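PDB 5EK8: lipoxygenase from Cyanothece sp., which probably inserts both atoms of molecular oxygen into polyunsaturated fatty acids at a non-heme iron, acting as a 9R-lipoxygenase. Local coordinates for residues A350-E355 against N416-Y421; W279-K284 against C428-A433. All coordinates share one frame; numbering follows the deposited sequence.

Contact 1: residues A350-E355 against N416-Y421. With NA (sodium ion), chain C.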
loop_
_atom_site.group_PDB
_atom_site.type_symbol
_atom_site.label_atom_id
_atom_site.label_comp_id
_atom_site.label_asym_id
_atom_site.label_seq_id
_atom_site.Cartn_x
_atom_site.Cartn_y
_atom_site.Cartn_z
ATOM N N ALA A 350 5.195 18.231 7.486
ATOM C CA ALA A 350 5.661 16.870 7.712
ATOM C C ALA A 350 4.522 15.869 7.589
ATOM O O ALA A 350 4.744 14.716 7.225
ATOM C CB ALA A 350 6.321 16.755 9.074
ATOM N N LEU A 351 3.305 16.309 7.885
ATOM C CA LEU A 351 2.159 15.410 7.831
ATOM C C LEU A 351 1.710 15.221 6.390
ATOM O O LEU A 351 1.437 14.100 5.958
ATOM C CB LEU A 351 0.994 15.929 8.679
ATOM C CG LEU A 351 -0.164 14.936 8.829
ATOM C CD1 LEU A 351 0.167 13.907 9.880
ATOM C CD2 LEU A 351 -1.471 15.636 9.166
ATOM N N PHE A 352 1.630 16.317 5.641
ATOM C CA PHE A 352 1.272 16.209 4.232
ATOM C C PHE A 352 2.339 15.432 3.460
ATOM O O PHE A 352 2.011 14.541 2.666
ATOM C CB PHE A 352 1.064 17.583 3.599
ATOM C CG PHE A 352 0.818 17.524 2.117
ATOM C CD1 PHE A 352 -0.335 16.933 1.620
ATOM C CD2 PHE A 352 1.743 18.040 1.223
ATOM C CE1 PHE A 352 -0.566 16.866 0.259
ATOM C CE2 PHE A 352 1.518 17.977 -0.141
ATOM C CZ PHE A 352 0.359 17.389 -0.623
ATOM N N ASP A 353 3.609 15.756 3.696
ATOM C CA ASP A 353 4.698 15.019 3.066
ATOM C C ASP A 353 4.633 13.548 3.449
ATOM O O ASP A 353 4.837 12.663 2.616
ATOM C CB ASP A 353 6.055 15.596 3.466
ATOM C CG ASP A 353 7.212 14.789 2.916
ATOM O OD1 ASP A 353 7.807 13.993 3.668
ATOM O OD2 ASP A 353 7.520 14.939 1.722
ATOM N N GLY A 354 4.344 13.302 4.723
ATOM C CA GLY A 354 4.246 11.954 5.245
ATOM C C GLY A 354 3.156 11.150 4.573
ATOM O O GLY A 354 3.342 9.975 4.280
ATOM N N GLU A 355 2.013 11.777 4.319
ATOM C CA GLU A 355 0.917 11.075 3.666
ATOM C C GLU A 355 1.186 10.842 2.187
ATOM O O GLU A 355 0.955 9.747 1.683
ATOM C CB GLU A 355 -0.402 11.832 3.839
ATOM C CG GLU A 355 -0.989 11.755 5.237
ATOM C CD GLU A 355 -1.564 10.385 5.577
ATOM O OE1 GLU A 355 -2.519 10.334 6.383
ATOM O OE2 GLU A 355 -1.068 9.363 5.049
ATOM N N ASN A 416 -7.438 18.382 1.243
ATOM C CA ASN A 416 -6.916 18.934 2.488
ATOM C C ASN A 416 -5.449 19.338 2.377
ATOM O O ASN A 416 -4.962 20.143 3.169
ATOM C CB ASN A 416 -7.088 17.927 3.634
ATOM C CG ASN A 416 -8.517 17.852 4.152
ATOM O OD1 ASN A 416 -9.432 18.458 3.604
ATOM N ND2 ASN A 416 -8.708 17.090 5.212
ATOM N N GLY A 417 -4.747 18.767 1.400
ATOM C CA GLY A 417 -3.368 19.132 1.128
ATOM C C GLY A 417 -3.275 20.481 0.436
ATOM O O GLY A 417 -4.212 20.896 -0.260
ATOM N N PRO A 418 -2.134 21.171 0.611
ATOM C CA PRO A 418 -1.898 22.522 0.084
ATOM C C PRO A 418 -1.662 22.554 -1.426
ATOM O O PRO A 418 -1.542 23.629 -2.019
ATOM C CB PRO A 418 -0.639 22.960 0.827
ATOM C CG PRO A 418 0.101 21.683 1.041
ATOM C CD PRO A 418 -0.945 20.637 1.301
ATOM N N LEU A 419 -1.593 21.383 -2.043
ATOM C CA LEU A 419 -1.306 21.302 -3.465
ATOM C C LEU A 419 -2.545 20.984 -4.278
ATOM O O LEU A 419 -3.556 20.531 -3.746
ATOM C CB LEU A 419 -0.232 20.247 -3.728
ATOM C CG LEU A 419 1.097 20.512 -3.020
ATOM C CD1 LEU A 419 2.134 19.470 -3.422
ATOM C CD2 LEU A 419 1.587 21.927 -3.312
ATOM N N THR A 420 -2.451 21.229 -5.579
ATOM C CA THR A 420 -3.451 20.757 -6.520
ATOM C C THR A 420 -3.252 19.255 -6.705
ATOM O O THR A 420 -2.293 18.682 -6.184
ATOM C CB THR A 420 -3.343 21.476 -7.877
ATOM O OG1 THR A 420 -2.134 21.081 -8.534
ATOM C CG2 THR A 420 -3.343 22.985 -7.683
ATOM N N TYR A 421 -4.159 18.608 -7.427
ATOM C CA TYR A 421 -3.957 17.199 -7.739
ATOM C C TYR A 421 -2.677 16.986 -8.568
ATOM O O TYR A 421 -1.907 16.070 -8.270
ATOM C CB TYR A 421 -5.168 16.606 -8.464
ATOM C CG TYR A 421 -4.895 15.223 -9.006
ATOM C CD1 TYR A 421 -4.828 14.122 -8.152
ATOM C CD2 TYR A 421 -4.690 15.017 -10.371
ATOM C CE1 TYR A 421 -4.574 12.852 -8.643
ATOM C CE2 TYR A 421 -4.432 13.751 -10.874
ATOM C CZ TYR A 421 -4.373 12.673 -10.004
ATOM O OH TYR A 421 -4.116 11.410 -10.491
HETATM NA NA NA C . -5.796 21.113 -2.353
#
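The Phe352 ring meets Pro418 over one face and Leu419 at its edge. Pro418 CD stands 3.6 Å from the centroid of the Phe352 ring and only 7° off its normal, which meets the geometry of a CH-pi contact. Near the ring plane, Leu419 CD1 reaches Phe352 CE2 at 3.7 Å, and the two side chains cross at roughly a right angle. Gly417 CA approaches obliquely, 3.7 Å from Phe352 CE1, neither over the face nor at the edge. With CG anti to the backbone N (chi1 175°), the phenyl group projects off its helix towards the 416-421 loop.

That helix, 337-377, is the long central helix of the lipoxygenase catalytic domain; it contributes the iron ligands His359 and His364. Phe352 lies two turns before His359, their side chains about 10 Å apart, while Glu355 OE2 hydrogen-bonds His359 ND1 and so acts as a second-shell partner of the iron ligand. On the opposing segment two backbone carbonyl oxygens bind a sodium ion, Gly417 O at 2.6 Å and Leu419 O at 2.7 Å from the metal. Val414 O and Asp285 OD1 complete the observed ligand set.

Shortening Phe352 to an alanine would probably open a gap next to Pro418 CD and Leu419 CD1 and remove the CH-pi contact with the proline. Phe424 and Met427 of helix 421-432 also touch Phe352, while Thr420 N-caps that helix through OG1 to Gly423 N.

Contact 2: residues W279-K284 against C428-A433; sequences WDNYEK and CTEVVA
Tyr282 has CG beside its backbone N and anti to the carbonyl carbon (chi1 -47°), which brings its phenol end close to Glu430, whose chain runs extended beyond CG from helix 421-432. The two side chains approach from opposite directions. Glu430 OE1 lies in the plane of the Tyr282 ring, at its edge, but its separation from Tyr282 OH is too short in the model to support a bond assignment. The hydroxyl has a clearer partner in the backbone N of Ile505.

The other carboxylate oxygen, Glu430 OE2, accepts a weak hydrogen bond from Asn281 ND2; the atoms are 2.7 Å apart, yet the N-H...O angle is only 128°. The amide and carboxylate planes are turned 42° from each other. Gln426 NE2 binds Glu430 OE2 as well as Asn281 O, so one glutamine ties the helix carboxylate to the loop backbone. Within the loop, Asn281 CB sits 3.6 Å above the plane of the Tyr282 ring, over its centre.

Tyr282 N donates to Trp279 O at 3.0 Å, closing a type I beta turn in the connection between strands 272-277 and 291-300, which here docks on helix 421-432.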
loop_
_atom_site.group_PDB
_atom_site.type_symbol
_atom_site.label_atom_id
_atom_site.label_comp_id
_atom_site.label_asym_id
_atom_site.label_seq_id
_atom_site.Cartn_x
_atom_site.Cartn_y
_atom_site.Cartn_z
ATOM N N TRP A 279 8.755 23.237 -1.434
ATOM C CA TRP A 279 7.656 22.940 -2.345
ATOM C C TRP A 279 7.723 23.766 -3.625
ATOM O O TRP A 279 6.731 23.875 -4.350
ATOM C CB TRP A 279 6.315 23.176 -1.638
ATOM C CG TRP A 279 6.274 22.592 -0.261
ATOM C CD1 TRP A 279 6.674 23.194 0.901
ATOM C CD2 TRP A 279 5.819 21.283 0.103
ATOM N NE1 TRP A 279 6.496 22.339 1.965
ATOM C CE2 TRP A 279 5.971 21.160 1.500
ATOM C CE3 TRP A 279 5.296 20.203 -0.617
ATOM C CZ2 TRP A 279 5.619 20.003 2.191
ATOM C CZ3 TRP A 279 4.951 19.052 0.072
ATOM C CH2 TRP A 279 5.111 18.963 1.461
ATOM N N ASP A 280 8.893 24.334 -3.908
ATOM C CA ASP A 280 9.071 25.180 -5.090
ATOM C C ASP A 280 8.688 24.463 -6.387
ATOM O O ASP A 280 8.335 25.099 -7.383
ATOM C CB ASP A 280 10.514 25.674 -5.183
ATOM C CG ASP A 280 10.901 26.565 -4.024
ATOM O OD1 ASP A 280 12.107 26.656 -3.716
ATOM O OD2 ASP A 280 9.995 27.168 -3.414
ATOM N N ASN A 281 8.741 23.134 -6.349
ATOM C CA ASN A 281 8.453 22.293 -7.507
ATOM C C ASN A 281 6.965 22.081 -7.806
ATOM O O ASN A 281 6.610 21.542 -8.854
ATOM C CB ASN A 281 9.103 20.926 -7.308
ATOM C CG ASN A 281 10.011 20.543 -8.444
ATOM O OD1 ASN A 281 10.605 21.398 -9.102
ATOM N ND2 ASN A 281 10.127 19.245 -8.686
ATOM N N TYR A 282 6.096 22.494 -6.887
ATOM C CA TYR A 282 4.701 22.053 -6.932
ATOM C C TYR A 282 3.671 23.175 -6.992
ATOM O O TYR A 282 3.908 24.293 -6.528
ATOM C CB TYR A 282 4.423 21.156 -5.729
ATOM C CG TYR A 282 5.507 20.124 -5.548
ATOM C CD1 TYR A 282 5.636 19.069 -6.442
ATOM C CD2 TYR A 282 6.421 20.217 -4.506
ATOM C CE1 TYR A 282 6.636 18.126 -6.301
ATOM C CE2 TYR A 282 7.427 19.271 -4.350
ATOM C CZ TYR A 282 7.530 18.229 -5.255
ATOM O OH TYR A 282 8.523 17.288 -5.114
ATOM N N GLU A 283 2.527 22.857 -7.586
ATOM C CA GLU A 283 1.442 23.812 -7.738
ATOM C C GLU A 283 0.597 23.918 -6.465
ATOM O O GLU A 283 -0.002 22.939 -6.018
ATOM C CB GLU A 283 0.561 23.422 -8.924
ATOM C CG GLU A 283 -0.431 24.488 -9.332
ATOM C CD GLU A 283 -1.412 24.001 -10.379
ATOM O OE1 GLU A 283 -1.437 22.781 -10.652
ATOM O OE2 GLU A 283 -2.159 24.838 -10.927
ATOM N N LYS A 284 0.564 25.113 -5.885
ATOM C CA LYS A 284 -0.260 25.388 -4.717
ATOM C C LYS A 284 -1.711 25.549 -5.144
ATOM O O LYS A 284 -1.977 26.102 -6.213
ATOM C CB LYS A 284 0.223 26.653 -3.997
ATOM C CG LYS A 284 -0.417 26.876 -2.642
ATOM C CD LYS A 284 0.205 28.046 -1.899
ATOM C CE LYS A 284 -0.205 29.370 -2.507
ATOM N NZ LYS A 284 -1.675 29.571 -2.487
ATOM N N CYS A 428 4.299 12.146 -5.978
ATOM C CA CYS A 428 4.257 10.689 -6.044
ATOM C C CYS A 428 5.125 10.113 -7.156
ATOM O O CYS A 428 5.979 9.259 -6.902
ATOM C CB CYS A 428 2.818 10.219 -6.212
ATOM S SG CYS A 428 1.802 10.555 -4.765
ATOM N N THR A 429 4.902 10.581 -8.382
ATOM C CA THR A 429 5.666 10.125 -9.541
ATOM C C THR A 429 7.156 10.389 -9.352
ATOM O O THR A 429 7.990 9.523 -9.655
ATOM C CB THR A 429 5.193 10.803 -10.852
ATOM O OG1 THR A 429 5.270 12.230 -10.726
ATOM C CG2 THR A 429 3.764 10.400 -11.182
ATOM N N GLU A 430 7.481 11.579 -8.844
ATOM C CA GLU A 430 8.865 11.922 -8.521
ATOM C C GLU A 430 9.534 10.848 -7.670
ATOM O O GLU A 430 10.550 10.279 -8.077
ATOM C CB GLU A 430 8.949 13.268 -7.797
ATOM C CG GLU A 430 9.092 14.465 -8.721
ATOM C CD GLU A 430 8.983 15.790 -7.987
ATOM O OE1 GLU A 430 9.014 15.784 -6.739
ATOM O OE2 GLU A 430 8.864 16.839 -8.656
ATOM N N VAL A 431 8.978 10.551 -6.495
ATOM C CA VAL A 431 9.698 9.615 -5.624
ATOM C C VAL A 431 9.608 8.151 -6.087
ATOM O O VAL A 431 10.560 7.388 -5.906
ATOM C CB VAL A 431 9.225 9.712 -4.164
ATOM C CG1 VAL A 431 9.684 11.027 -3.565
ATOM C CG2 VAL A 431 7.713 9.561 -4.066
ATOM N N VAL A 432 8.490 7.756 -6.696
ATOM C CA VAL A 432 8.328 6.357 -7.099
ATOM C C VAL A 432 9.248 6.058 -8.287
ATOM O O VAL A 432 9.680 4.920 -8.482
ATOM C CB VAL A 432 6.848 6.013 -7.440
ATOM C CG1 VAL A 432 6.728 4.613 -8.030
ATOM C CG2 VAL A 432 5.976 6.119 -6.190
ATOM N N ALA A 433 9.589 7.090 -9.053
ATOM C CA ALA A 433 10.532 6.914 -10.156
ATOM C C ALA A 433 11.957 6.598 -9.680
ATOM O O ALA A 433 12.848 6.390 -10.502
ATOM C CB ALA A 433 10.543 8.147 -11.040
#

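In the fold
Both contacts are buried, contact 1 entirely, whereas contact 2 includes the partly exposed Asn281; their centres are 11 Å apart. Contact 1 buries 155 Å² and is apolar beside a sodium site, whereas contact 2 buries 113 Å² and is polar, built around one carboxylate. Helix 421-432 connects them: the 416-421 loop leads into its start, and 428-433 includes its end. The 279-284 loop reaches contact 1 directly, since Thr420 OG1 lies 2.8 Å from Glu283 OE1, a probable hydrogen bond, and Phe352 CD2 packs 3.5 Å from Trp279 CH2. In sequence, both segments of contact 1 fall between the two segments of contact 2.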